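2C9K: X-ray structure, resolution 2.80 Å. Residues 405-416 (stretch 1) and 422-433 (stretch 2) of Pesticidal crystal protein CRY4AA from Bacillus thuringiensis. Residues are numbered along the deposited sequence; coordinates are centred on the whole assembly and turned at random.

Stretch 1 (405-416) NIFGLPILKRRE
Stretch 2, residues 422-433: TLFPTYDNYSHI

The two stretches cross rather than align; only locally, where residues 409-411 face 430-432, do they run roughly antiparallel. They bury 828 Å² between them, mostly between loop residues. Stretch 1 leaves a strand that includes residues 405-407 and continues as an extended loop, whereas stretch 2 is loop until it enters a strand at His 432. CA atoms pair Ile 406 with Thr 422 at 7.8 Å, Leu 409 with His 432 at 5.9 Å, Ile 411 with Tyr 430 at 4.8 Å and Leu 412 with Ser 431 at 4.6 Å, so the chains are tightest around residues 411-412.

Asn 429, the residue most covered by the other stretch, organises this region. It closes a type I turn begun at Thr 426, in which Thr 426 N donates to Asn 429 O (3.0 Å) and Asn 429 N to Thr 426 O (3.1 Å); Thr 426 OG1 also donates to Asp 428 OD1 (3.0 Å). Asn 429 (phi/psi -163/85, chi1 t, chi2 -4°) extends its amide along the opposing backbone. Asn 429 OD1 accepts from both Leu 412 N (2.9 Å) and Lys 413 N (3.0 Å), which the -107/-16 backbone of Leu 412 turns to the same side, while Asn 429 ND2 donates to Lys 413 O (3.2 Å). The side-chain amide thus bonds to the backbone of Leu 412 and Lys 413 through both its oxygen and its nitrogen. Lys 413 (m, t, m, m) curls back so that NZ donates to Asp 428 O (2.9 Å).

Leu 409 (-113/169; m, m) points toward stretch 2 and lays CG over one face of the His 432 imidazole, 3.8 Å from the ring centroid and 19° off its normal, a CH-pi contact. His 432 (chi1 m, chi2 70°) is held by ND1 donating to Ser 431 OG at 2.9 Å; Ser 431 OG (chi1 p) in turn donates to Pro 410 O at 2.7 Å. Two waters bridge the backbones here: water 1 accepts from Leu 409 N (3.1 Å) and lies 2.8 Å from His 432 O, and water 2 accepts from Ser 431 N (2.8 Å) and lies 2.8 Å from Leu 409 O.

Phe 424 (-145/-61; chi1 m, chi2 82°) points toward stretch 1, its CB 3.5 Å from Ile 411 CG2, which lies at the ring edge; Ile 411 adopts p, t. Arg 415 (t, p, t, chi4 -67°) brings its guanidinium face against Phe 424 O. The NH2 to Phe 424 O distance is 2.8 Å, but the angle is too poor for a hydrogen bond. Farther out, Ile 406 CG2 meets Leu 423 CD1 at 3.3 Å, an apolar contact between two m, t side chains.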

# COMPACT_ATOMS: atom_id res chain seq x y z
N ASN A 405 21.05 6.23 -11.36
CA ASN A 405 20.14 6.07 -10.24
C ASN A 405 19.37 4.77 -10.33
O ASN A 405 19.08 4.30 -11.42
CB ASN A 405 19.13 7.22 -10.21
CG ASN A 405 19.76 8.53 -9.79
OD1 ASN A 405 20.03 8.73 -8.61
ND2 ASN A 405 20.01 9.41 -10.75
N ILE A 406 19.05 4.19 -9.18
CA ILE A 406 18.29 2.96 -9.16
C ILE A 406 16.92 3.19 -8.52
O ILE A 406 16.82 3.86 -7.48
CB ILE A 406 19.01 1.86 -8.36
CG1 ILE A 406 20.32 1.49 -9.05
CG2 ILE A 406 18.11 0.65 -8.23
CD1 ILE A 406 21.11 0.44 -8.32
N PHE A 407 15.88 2.64 -9.14
CA PHE A 407 14.53 2.78 -8.61
C PHE A 407 13.89 1.41 -8.39
O PHE A 407 14.20 0.44 -9.09
CB PHE A 407 13.66 3.63 -9.55
CG PHE A 407 14.16 5.04 -9.73
CD1 PHE A 407 14.83 5.41 -10.90
CD2 PHE A 407 14.01 5.99 -8.72
CE1 PHE A 407 15.33 6.70 -11.06
CE2 PHE A 407 14.51 7.28 -8.88
CZ PHE A 407 15.17 7.63 -10.05
N GLY A 408 13.00 1.34 -7.42
CA GLY A 408 12.32 0.10 -7.07
C GLY A 408 12.22 0.07 -5.56
O GLY A 408 12.77 0.95 -4.89
N LEU A 409 11.54 -0.92 -5.01
CA LEU A 409 11.41 -1.00 -3.56
C LEU A 409 12.14 -2.20 -2.97
O LEU A 409 12.60 -3.08 -3.69
CB LEU A 409 9.93 -1.01 -3.17
CG LEU A 409 9.21 0.35 -3.25
CD1 LEU A 409 9.89 1.34 -2.33
CD2 LEU A 409 9.23 0.88 -4.67
N PRO A 410 12.28 -2.23 -1.64
CA PRO A 410 12.97 -3.34 -0.96
C PRO A 410 12.34 -4.72 -1.17
O PRO A 410 11.24 -4.84 -1.71
CB PRO A 410 12.94 -2.91 0.50
CG PRO A 410 12.97 -1.42 0.41
CD PRO A 410 11.96 -1.16 -0.68
N ILE A 411 13.06 -5.75 -0.73
CA ILE A 411 12.58 -7.13 -0.83
C ILE A 411 11.28 -7.28 -0.04
O ILE A 411 10.95 -6.45 0.82
CB ILE A 411 13.61 -8.12 -0.28
CG1 ILE A 411 14.05 -7.69 1.13
CG2 ILE A 411 14.79 -8.23 -1.22
CD1 ILE A 411 15.03 -8.65 1.80
N LEU A 412 10.55 -8.36 -0.32
CA LEU A 412 9.28 -8.61 0.34
C LEU A 412 9.38 -9.75 1.35
O LEU A 412 8.51 -9.92 2.21
CB LEU A 412 8.23 -8.94 -0.71
CG LEU A 412 6.87 -9.38 -0.21
CD1 LEU A 412 6.21 -8.23 0.53
CD2 LEU A 412 6.03 -9.81 -1.37
N LYS A 413 10.45 -10.54 1.24
CA LYS A 413 10.66 -11.67 2.14
C LYS A 413 12.08 -11.68 2.69
O LYS A 413 12.97 -11.04 2.13
CB LYS A 413 10.40 -12.97 1.39
CG LYS A 413 9.03 -13.06 0.77
CD LYS A 413 8.75 -14.46 0.25
CE LYS A 413 9.58 -14.81 -0.97
NZ LYS A 413 9.12 -14.13 -2.21
N ARG A 414 12.29 -12.41 3.79
CA ARG A 414 13.62 -12.52 4.38
C ARG A 414 14.51 -13.12 3.31
O ARG A 414 14.20 -14.16 2.72
CB ARG A 414 13.60 -13.43 5.60
CG ARG A 414 12.77 -12.88 6.74
CD ARG A 414 12.84 -13.83 7.92
NE ARG A 414 14.19 -13.90 8.47
CZ ARG A 414 14.58 -14.77 9.39
NH1 ARG A 414 13.71 -15.65 9.88
NH2 ARG A 414 15.83 -14.75 9.84
N ARG A 415 15.64 -12.46 3.07
CA ARG A 415 16.57 -12.85 2.03
C ARG A 415 17.14 -14.26 1.96
O ARG A 415 17.21 -14.99 2.96
CB ARG A 415 17.72 -11.84 1.99
CG ARG A 415 18.32 -11.70 0.61
CD ARG A 415 17.22 -11.84 -0.44
NE ARG A 415 17.75 -11.72 -1.79
CZ ARG A 415 18.26 -10.60 -2.27
NH1 ARG A 415 18.28 -9.51 -1.51
NH2 ARG A 415 18.74 -10.57 -3.51
N GLU A 416 17.56 -14.62 0.75
CA GLU A 416 18.16 -15.91 0.41
C GLU A 416 18.43 -15.90 -1.11
O GLU A 416 17.92 -15.04 -1.83
CB GLU A 416 17.20 -17.05 0.76
N THR A 422 21.12 -3.03 -9.21
CA THR A 422 21.48 -4.10 -8.28
C THR A 422 21.34 -3.61 -6.84
O THR A 422 22.06 -2.71 -6.41
CB THR A 422 22.94 -4.56 -8.53
OG1 THR A 422 23.06 -5.05 -9.87
CG2 THR A 422 23.33 -5.65 -7.54
N LEU A 423 20.40 -4.20 -6.10
CA LEU A 423 20.16 -3.81 -4.71
C LEU A 423 19.58 -4.89 -3.78
O LEU A 423 20.25 -5.34 -2.84
CB LEU A 423 19.24 -2.59 -4.66
CG LEU A 423 19.92 -1.31 -5.15
CD1 LEU A 423 18.94 -0.12 -5.10
CD2 LEU A 423 21.16 -1.04 -4.27
N PHE A 424 18.34 -5.28 -4.01
CA PHE A 424 17.72 -6.29 -3.16
C PHE A 424 16.78 -7.22 -3.91
O PHE A 424 17.00 -8.43 -3.96
CB PHE A 424 16.94 -5.64 -2.00
CG PHE A 424 17.82 -5.09 -0.91
CD1 PHE A 424 18.41 -3.82 -1.03
CD2 PHE A 424 18.06 -5.85 0.25
CE1 PHE A 424 19.25 -3.30 0.00
CE2 PHE A 424 18.89 -5.36 1.29
CZ PHE A 424 19.48 -4.08 1.17
N PRO A 425 15.72 -6.68 -4.51
CA PRO A 425 14.73 -7.46 -5.25
C PRO A 425 15.29 -8.44 -6.27
O PRO A 425 16.26 -8.16 -6.97
CB PRO A 425 13.88 -6.39 -5.93
CG PRO A 425 14.02 -5.24 -5.04
CD PRO A 425 15.47 -5.24 -4.69
N THR A 426 14.63 -9.59 -6.33
CA THR A 426 14.98 -10.64 -7.27
C THR A 426 13.67 -11.00 -7.96
O THR A 426 12.62 -10.52 -7.56
CB THR A 426 15.59 -11.88 -6.55
OG1 THR A 426 14.72 -12.29 -5.49
CG2 THR A 426 16.96 -11.54 -5.98
N TYR A 427 13.71 -11.83 -8.99
CA TYR A 427 12.49 -12.20 -9.70
C TYR A 427 11.51 -12.94 -8.78
O TYR A 427 10.30 -12.91 -8.99
CB TYR A 427 12.84 -13.10 -10.88
CG TYR A 427 13.37 -14.44 -10.45
CD1 TYR A 427 12.53 -15.54 -10.32
CD2 TYR A 427 14.71 -14.59 -10.11
CE1 TYR A 427 13.02 -16.77 -9.87
CE2 TYR A 427 15.21 -15.81 -9.66
CZ TYR A 427 14.36 -16.89 -9.54
OH TYR A 427 14.88 -18.09 -9.09
N ASP A 428 12.06 -13.60 -7.77
CA ASP A 428 11.28 -14.38 -6.83
C ASP A 428 11.20 -13.74 -5.44
O ASP A 428 10.87 -14.40 -4.45
CB ASP A 428 11.89 -15.77 -6.69
CG ASP A 428 13.26 -15.74 -6.03
OD1 ASP A 428 14.17 -15.07 -6.56
OD2 ASP A 428 13.42 -16.37 -4.97
N ASN A 429 11.51 -12.45 -5.36
CA ASN A 429 11.44 -11.73 -4.10
C ASN A 429 11.43 -10.23 -4.32
O ASN A 429 12.48 -9.59 -4.25
CB ASN A 429 12.61 -12.11 -3.20
CG ASN A 429 12.47 -11.54 -1.80
OD1 ASN A 429 11.52 -10.80 -1.52
ND2 ASN A 429 13.40 -11.87 -0.92
N TYR A 430 10.25 -9.67 -4.57
CA TYR A 430 10.09 -8.24 -4.80
C TYR A 430 8.73 -7.80 -4.25
O TYR A 430 7.75 -8.53 -4.37
CB TYR A 430 10.18 -7.94 -6.30
CG TYR A 430 9.10 -8.60 -7.12
CD1 TYR A 430 7.97 -7.90 -7.52
CD2 TYR A 430 9.18 -9.96 -7.44
CE1 TYR A 430 6.94 -8.53 -8.21
CE2 TYR A 430 8.16 -10.60 -8.13
CZ TYR A 430 7.05 -9.88 -8.51
OH TYR A 430 6.02 -10.51 -9.17
N SER A 431 8.68 -6.62 -3.65
CA SER A 431 7.44 -6.11 -3.06
C SER A 431 6.65 -5.15 -3.94
O SER A 431 5.46 -4.93 -3.69
CB SER A 431 7.76 -5.41 -1.75
OG SER A 431 8.58 -4.28 -1.99
N HIS A 432 7.30 -4.57 -4.94
CA HIS A 432 6.61 -3.64 -5.82
C HIS A 432 7.00 -3.85 -7.27
O HIS A 432 8.05 -4.39 -7.55
CB HIS A 432 6.92 -2.19 -5.42
CG HIS A 432 6.29 -1.76 -4.12
ND1 HIS A 432 6.71 -2.23 -2.90
CD2 HIS A 432 5.30 -0.87 -3.86
CE1 HIS A 432 6.01 -1.65 -1.94
NE2 HIS A 432 5.15 -0.82 -2.50
N ILE A 433 6.12 -3.42 -8.17
CA ILE A 433 6.35 -3.52 -9.61
C ILE A 433 6.09 -2.15 -10.24
O ILE A 433 5.25 -1.38 -9.76
CB ILE A 433 5.38 -4.53 -10.28
CG1 ILE A 433 3.95 -3.98 -10.24
CG2 ILE A 433 5.50 -5.90 -9.61
CD1 ILE A 433 2.96 -4.80 -11.04
O HOH W 1 10.46 -3.43 -6.50
O HOH W 2 10.75 -4.96 -4.51
O HOH W 3 20.76 -8.38 -3.61
O HOH W 4 15.27 -13.81 -1.82